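PDB 3H2J: esterase from Xanthomonas oryzae pv. oryzae, which probably hydrolyses ester bonds as a secreted-lipase-like serine hydrolase of the alpha/beta-hydrolase superfamily. Local coordinates for residues A[227-232]-A[373-378]; A[231-236]-A[282-287]. All coordinates share one frame; numbering follows the deposited sequence.

Both contacts are made by the start of helix 231-246, in the mainly helical part of the chain between strands 198-205 and 328-332, and their centres lie about 11 Å apart. Contact 1 joins the turn before the helix to the loop that carries His377, whose imidazole is hydrogen-bonded to Ser176 and Asp336 in what is probably the catalytic triad. Contact 2 packs the first turns of the same helix, sharing Gly231 and Ile232, onto loop 282-287. The two touch where Ile287 CD1 comes 3.3 Å from Asn228 O and Ile287 CG2 lies 3.5 Å from Glu227 CD, and the packing therefore continues from loop 282-287 to the loop bearing His377.

Contact 1: A[227-232]-A[373-378]; sequences ENTFGI and SAFAHM
The loop that carries His377, probably the triad histidine of an alpha/beta-hydrolase, meets the turn leading into helix 231-246 chiefly through Phe230 and Ala374, with Phe375 and Met378 flanking the Phe230 ring. Phe230 forms a T-shaped pair with Phe375: its CZ stands above the centre of the Phe375 ring, with centroids 5.0 Å apart and planes at 64°. A phenylalanine suits each place, one offering a C-H edge and the other a flat face. Met378 approaches Phe230 from the opposite direction. Its chain, bent at chi2 (80°) and chi3 (89°), packs the methyl CE 3.7 Å from Phe230 CZ. Its SD lies 5.0 Å from the Phe230 ring centroid, an oblique Met-aromatic contact for which a flexible thioether is well fitted. Ala374 O lies near the plane of the Phe230 ring, 3.7 Å from CE2, while Phe279 adds a further edge-to-face neighbour.

Beside the Phe230 ring, the small Ala374 fits closely against the turn, its CB 3.5 Å from Glu227 O and also touching Thr229 OG1. That hydroxyl donates to Glu227 OE2 (2.6 Å), reaching the anti side of the carboxylate, and accepts from a water that in turn accepts from Ala374 N, so a single water links the Thr229 hydroxyl to the backbone N-H of Ala374. Ser373 begins the other segment with a cap: Phe375 N donates to Ser373 OG at 3.0 Å, the hydroxyl lying at the edge of the Phe375 ring. His377 itself bonds Asp336 through ND1 and Ser176 through NE2, with Ser176 on the probable nucleophile elbow, consistent with the Ser-His-Asp charge relay of this fold.

Contact 2: A[231-236]-A[282-287]; sequences GILLGS and DTLPSI
Helix 231-246 lies with its first turns against the irregular segment 282-287, the two backbones coming nearest at Ile232 and Ile287, with CA atoms 6.0 Å apart. This is helix-on-loop packing in the helical part of an alpha/beta-hydrolase, and the loop leaves helix 275-281 through a Schellman motif at Asp282. Ile232 fills the centre. With CG1 anti to the carbonyl carbon (chi1 -60°), both its branches border Pro285 O, CG1 at 3.3 Å and CG2 at 3.6 Å; CG1 then goes on to Ile287, and CG2 to Leu284 CB at 4.0 Å. A beta-branched side chain suits a place that must cover several loop residues at once. Pro285, whose ring includes its backbone N and so leaves no N-H there, brings CD near CG2 of Ile232.

Leu284 points toward the helix and meets Leu233 methyl to methyl, CD1 to CD1 at 3.6 Å; helix 261-268 touches it through Leu268. At the other end Ile287 lays its CD1 4.1 Å from Gly231 CA, a close approach that the lack of a side chain on Gly231 permits. One turn beyond Ile232, Ser236 OG touches Leu284 CD1, bonds Tyr293 OH and donates to Ile232 O at 2.6 Å, an oxygen that also accepts from Ser236 N.

Contact 1: A[227-232]-A[373-378]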
loop_
_atom_site.group_PDB
_atom_site.type_symbol
_atom_site.label_atom_id
_atom_site.label_comp_id
_atom_site.label_asym_id
_atom_site.label_seq_id
_atom_site.Cartn_x
_atom_site.Cartn_y
_atom_site.Cartn_z
ATOM N N GLU A 227 11.886 17.394 -6.591
ATOM C CA GLU A 227 12.881 16.328 -6.632
ATOM C C GLU A 227 12.321 15.012 -6.088
ATOM O O GLU A 227 11.708 14.982 -5.020
ATOM C CB GLU A 227 14.117 16.720 -5.815
ATOM C CG GLU A 227 15.109 15.579 -5.614
ATOM C CD GLU A 227 16.215 15.926 -4.632
ATOM O OE1 GLU A 227 17.064 16.775 -4.969
ATOM O OE2 GLU A 227 16.232 15.352 -3.519
ATOM N N ASN A 228 12.528 13.925 -6.827
ATOM C CA ASN A 228 12.054 12.624 -6.384
ATOM C C ASN A 228 13.157 11.999 -5.540
ATOM O O ASN A 228 13.781 11.007 -5.924
ATOM C CB ASN A 228 11.730 11.728 -7.574
ATOM C CG ASN A 228 11.158 10.399 -7.146
ATOM O OD1 ASN A 228 10.313 10.340 -6.256
ATOM N ND2 ASN A 228 11.609 9.325 -7.779
ATOM N N THR A 229 13.371 12.609 -4.382
ATOM C CA THR A 229 14.400 12.220 -3.424
ATOM C C THR A 229 14.568 10.729 -3.117
ATOM O O THR A 229 15.696 10.239 -3.024
ATOM C CB THR A 229 14.176 12.975 -2.096
ATOM O OG1 THR A 229 14.061 14.376 -2.368
ATOM C CG2 THR A 229 15.332 12.737 -1.134
ATOM N N PHE A 230 13.456 10.015 -2.959
ATOM C CA PHE A 230 13.500 8.592 -2.618
ATOM C C PHE A 230 13.489 7.659 -3.826
ATOM O O PHE A 230 13.418 6.443 -3.666
ATOM C CB PHE A 230 12.314 8.239 -1.710
ATOM C CG PHE A 230 12.111 9.196 -0.564
ATOM C CD1 PHE A 230 13.124 9.420 0.366
ATOM C CD2 PHE A 230 10.904 9.871 -0.414
ATOM C CE1 PHE A 230 12.932 10.309 1.433
ATOM C CE2 PHE A 230 10.701 10.762 0.649
ATOM C CZ PHE A 230 11.717 10.978 1.570
ATOM N N GLY A 231 13.581 8.234 -5.022
ATOM C CA GLY A 231 13.541 7.459 -6.256
ATOM C C GLY A 231 14.536 6.334 -6.501
ATOM O O GLY A 231 14.177 5.328 -7.112
ATOM N N ILE A 232 15.782 6.493 -6.063
ATOM C CA ILE A 232 16.783 5.445 -6.267
ATOM C C ILE A 232 16.358 4.171 -5.538
ATOM O O ILE A 232 16.468 3.065 -6.072
ATOM C CB ILE A 232 18.179 5.868 -5.732
ATOM C CG1 ILE A 232 18.665 7.129 -6.453
ATOM C CG2 ILE A 232 19.176 4.726 -5.919
ATOM C CD1 ILE A 232 18.879 6.961 -7.946
ATOM N N SER A 373 7.496 19.056 -2.057
ATOM C CA SER A 373 8.602 18.263 -1.544
ATOM C C SER A 373 8.301 16.772 -1.584
ATOM O O SER A 373 7.139 16.360 -1.570
ATOM C CB SER A 373 8.907 18.679 -0.100
ATOM O OG SER A 373 9.778 17.756 0.527
ATOM N N ALA A 374 9.357 15.970 -1.641
ATOM C CA ALA A 374 9.210 14.523 -1.647
ATOM C C ALA A 374 8.671 14.114 -0.281
ATOM O O ALA A 374 7.920 13.143 -0.158
ATOM C CB ALA A 374 10.559 13.861 -1.887
ATOM N N PHE A 375 9.057 14.877 0.737
ATOM C CA PHE A 375 8.645 14.603 2.106
ATOM C C PHE A 375 7.175 14.892 2.398
ATOM O O PHE A 375 6.639 14.419 3.398
ATOM C CB PHE A 375 9.541 15.368 3.088
ATOM C CG PHE A 375 10.962 14.871 3.120
ATOM C CD1 PHE A 375 11.844 15.179 2.089
ATOM C CD2 PHE A 375 11.405 14.056 4.161
ATOM C CE1 PHE A 375 13.152 14.681 2.089
ATOM C CE2 PHE A 375 12.709 13.552 4.172
ATOM C CZ PHE A 375 13.584 13.866 3.131
ATOM N N ALA A 376 6.520 15.659 1.534
ATOM C CA ALA A 376 5.103 15.955 1.741
ATOM C C ALA A 376 4.324 14.643 1.639
ATOM O O ALA A 376 3.213 14.523 2.145
ATOM C CB ALA A 376 4.608 16.949 0.690
ATOM N N HIS A 377 4.927 13.662 0.975
ATOM C CA HIS A 377 4.316 12.349 0.803
ATOM C C HIS A 377 3.896 11.773 2.152
ATOM O O HIS A 377 2.747 11.390 2.341
ATOM C CB HIS A 377 5.315 11.401 0.128
ATOM C CG HIS A 377 4.730 10.083 -0.283
ATOM N ND1 HIS A 377 3.656 9.980 -1.141
ATOM C CD2 HIS A 377 5.108 8.813 0.001
ATOM C CE1 HIS A 377 3.400 8.703 -1.372
ATOM N NE2 HIS A 377 4.266 7.975 -0.692
ATOM N N MET A 378 4.835 11.724 3.094
ATOM C CA MET A 378 4.550 11.169 4.412
ATOM C C MET A 378 3.470 11.911 5.197
ATOM O O MET A 378 2.789 11.317 6.033
ATOM C CB MET A 378 5.836 11.091 5.240
ATOM C CG MET A 378 6.832 10.052 4.730
ATOM S SD MET A 378 7.827 10.598 3.322
ATOM C CE MET A 378 9.190 11.342 4.193
HETATM O O HOH W 1 12.243 16.571 -2.105
#

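Contact 2: A[231-236]-A[282-287]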
loop_
_atom_site.group_PDB
_atom_site.type_symbol
_atom_site.label_atom_id
_atom_site.label_comp_id
_atom_site.label_asym_id
_atom_site.label_seq_id
_atom_site.Cartn_x
_atom_site.Cartn_y
_atom_site.Cartn_z
ATOM N N GLY A 231 13.581 8.234 -5.022
ATOM C CA GLY A 231 13.541 7.459 -6.256
ATOM C C GLY A 231 14.536 6.334 -6.501
ATOM O O GLY A 231 14.177 5.328 -7.112
ATOM N N ILE A 232 15.782 6.493 -6.063
ATOM C CA ILE A 232 16.783 5.445 -6.267
ATOM C C ILE A 232 16.358 4.171 -5.538
ATOM O O ILE A 232 16.468 3.065 -6.072
ATOM C CB ILE A 232 18.179 5.868 -5.732
ATOM C CG1 ILE A 232 18.665 7.129 -6.453
ATOM C CG2 ILE A 232 19.176 4.726 -5.919
ATOM C CD1 ILE A 232 18.879 6.961 -7.946
ATOM N N LEU A 233 15.871 4.342 -4.313
ATOM C CA LEU A 233 15.426 3.228 -3.479
ATOM C C LEU A 233 14.136 2.584 -3.980
ATOM O O LEU A 233 14.060 1.364 -4.121
ATOM C CB LEU A 233 15.214 3.703 -2.035
ATOM C CG LEU A 233 16.434 4.156 -1.226
ATOM C CD1 LEU A 233 17.330 2.974 -0.907
ATOM C CD2 LEU A 233 17.191 5.199 -2.006
ATOM N N LEU A 234 13.122 3.405 -4.232
ATOM C CA LEU A 234 11.831 2.906 -4.698
ATOM C C LEU A 234 11.930 2.329 -6.109
ATOM O O LEU A 234 11.351 1.280 -6.402
ATOM C CB LEU A 234 10.787 4.035 -4.660
ATOM C CG LEU A 234 10.522 4.691 -3.296
ATOM C CD1 LEU A 234 9.567 5.870 -3.459
ATOM C CD2 LEU A 234 9.943 3.666 -2.329
ATOM N N GLY A 235 12.667 3.019 -6.977
ATOM C CA GLY A 235 12.834 2.560 -8.345
ATOM C C GLY A 235 13.589 1.246 -8.400
ATOM O O GLY A 235 13.276 0.371 -9.205
ATOM N N SER A 236 14.594 1.110 -7.543
ATOM C CA SER A 236 15.395 -0.105 -7.488
ATOM C C SER A 236 14.565 -1.265 -6.970
ATOM O O SER A 236 14.681 -2.383 -7.464
ATOM C CB SER A 236 16.608 0.099 -6.583
ATOM O OG SER A 236 17.527 0.994 -7.180
ATOM N N ASP A 282 22.802 5.933 3.205
ATOM C CA ASP A 282 23.211 5.936 1.804
ATOM C C ASP A 282 23.699 4.585 1.303
ATOM O O ASP A 282 24.726 4.510 0.626
ATOM C CB ASP A 282 24.315 6.966 1.556
ATOM C CG ASP A 282 23.773 8.351 1.293
ATOM O OD1 ASP A 282 24.563 9.223 0.876
ATOM O OD2 ASP A 282 22.560 8.568 1.503
ATOM N N THR A 283 22.979 3.519 1.633
ATOM C CA THR A 283 23.376 2.203 1.155
ATOM C C THR A 283 23.359 2.293 -0.364
ATOM O O THR A 283 24.133 1.625 -1.040
ATOM C CB THR A 283 22.407 1.122 1.619
ATOM O OG1 THR A 283 21.108 1.382 1.072
ATOM C CG2 THR A 283 22.327 1.111 3.142
ATOM N N LEU A 284 22.459 3.127 -0.886
ATOM C CA LEU A 284 22.348 3.380 -2.321
ATOM C C LEU A 284 22.554 4.891 -2.455
ATOM O O LEU A 284 22.231 5.639 -1.536
ATOM C CB LEU A 284 20.965 2.988 -2.853
ATOM C CG LEU A 284 20.529 1.521 -2.754
ATOM C CD1 LEU A 284 19.210 1.351 -3.501
ATOM C CD2 LEU A 284 21.591 0.603 -3.348
ATOM N N PRO A 285 23.086 5.360 -3.597
ATOM C CA PRO A 285 23.333 6.790 -3.818
ATOM C C PRO A 285 22.108 7.706 -3.860
ATOM O O PRO A 285 20.981 7.252 -4.064
ATOM C CB PRO A 285 24.107 6.800 -5.136
ATOM C CG PRO A 285 23.506 5.666 -5.870
ATOM C CD PRO A 285 23.412 4.587 -4.810
ATOM N N SER A 286 22.353 9.001 -3.673
ATOM C CA SER A 286 21.294 10.008 -3.694
ATOM C C SER A 286 20.774 10.207 -5.116
ATOM O O SER A 286 21.449 9.856 -6.093
ATOM C CB SER A 286 21.808 11.334 -3.115
ATOM O OG SER A 286 22.938 11.815 -3.825
ATOM N N ILE A 287 19.576 10.780 -5.228
ATOM C CA ILE A 287 18.929 10.994 -6.522
ATOM C C ILE A 287 19.744 11.809 -7.525
ATOM O O ILE A 287 19.588 11.656 -8.738
ATOM C CB ILE A 287 17.535 11.658 -6.338
ATOM C CG1 ILE A 287 16.678 11.429 -7.581
ATOM C CG2 ILE A 287 17.687 13.155 -6.071
ATOM C CD1 ILE A 287 16.308 9.977 -7.816
#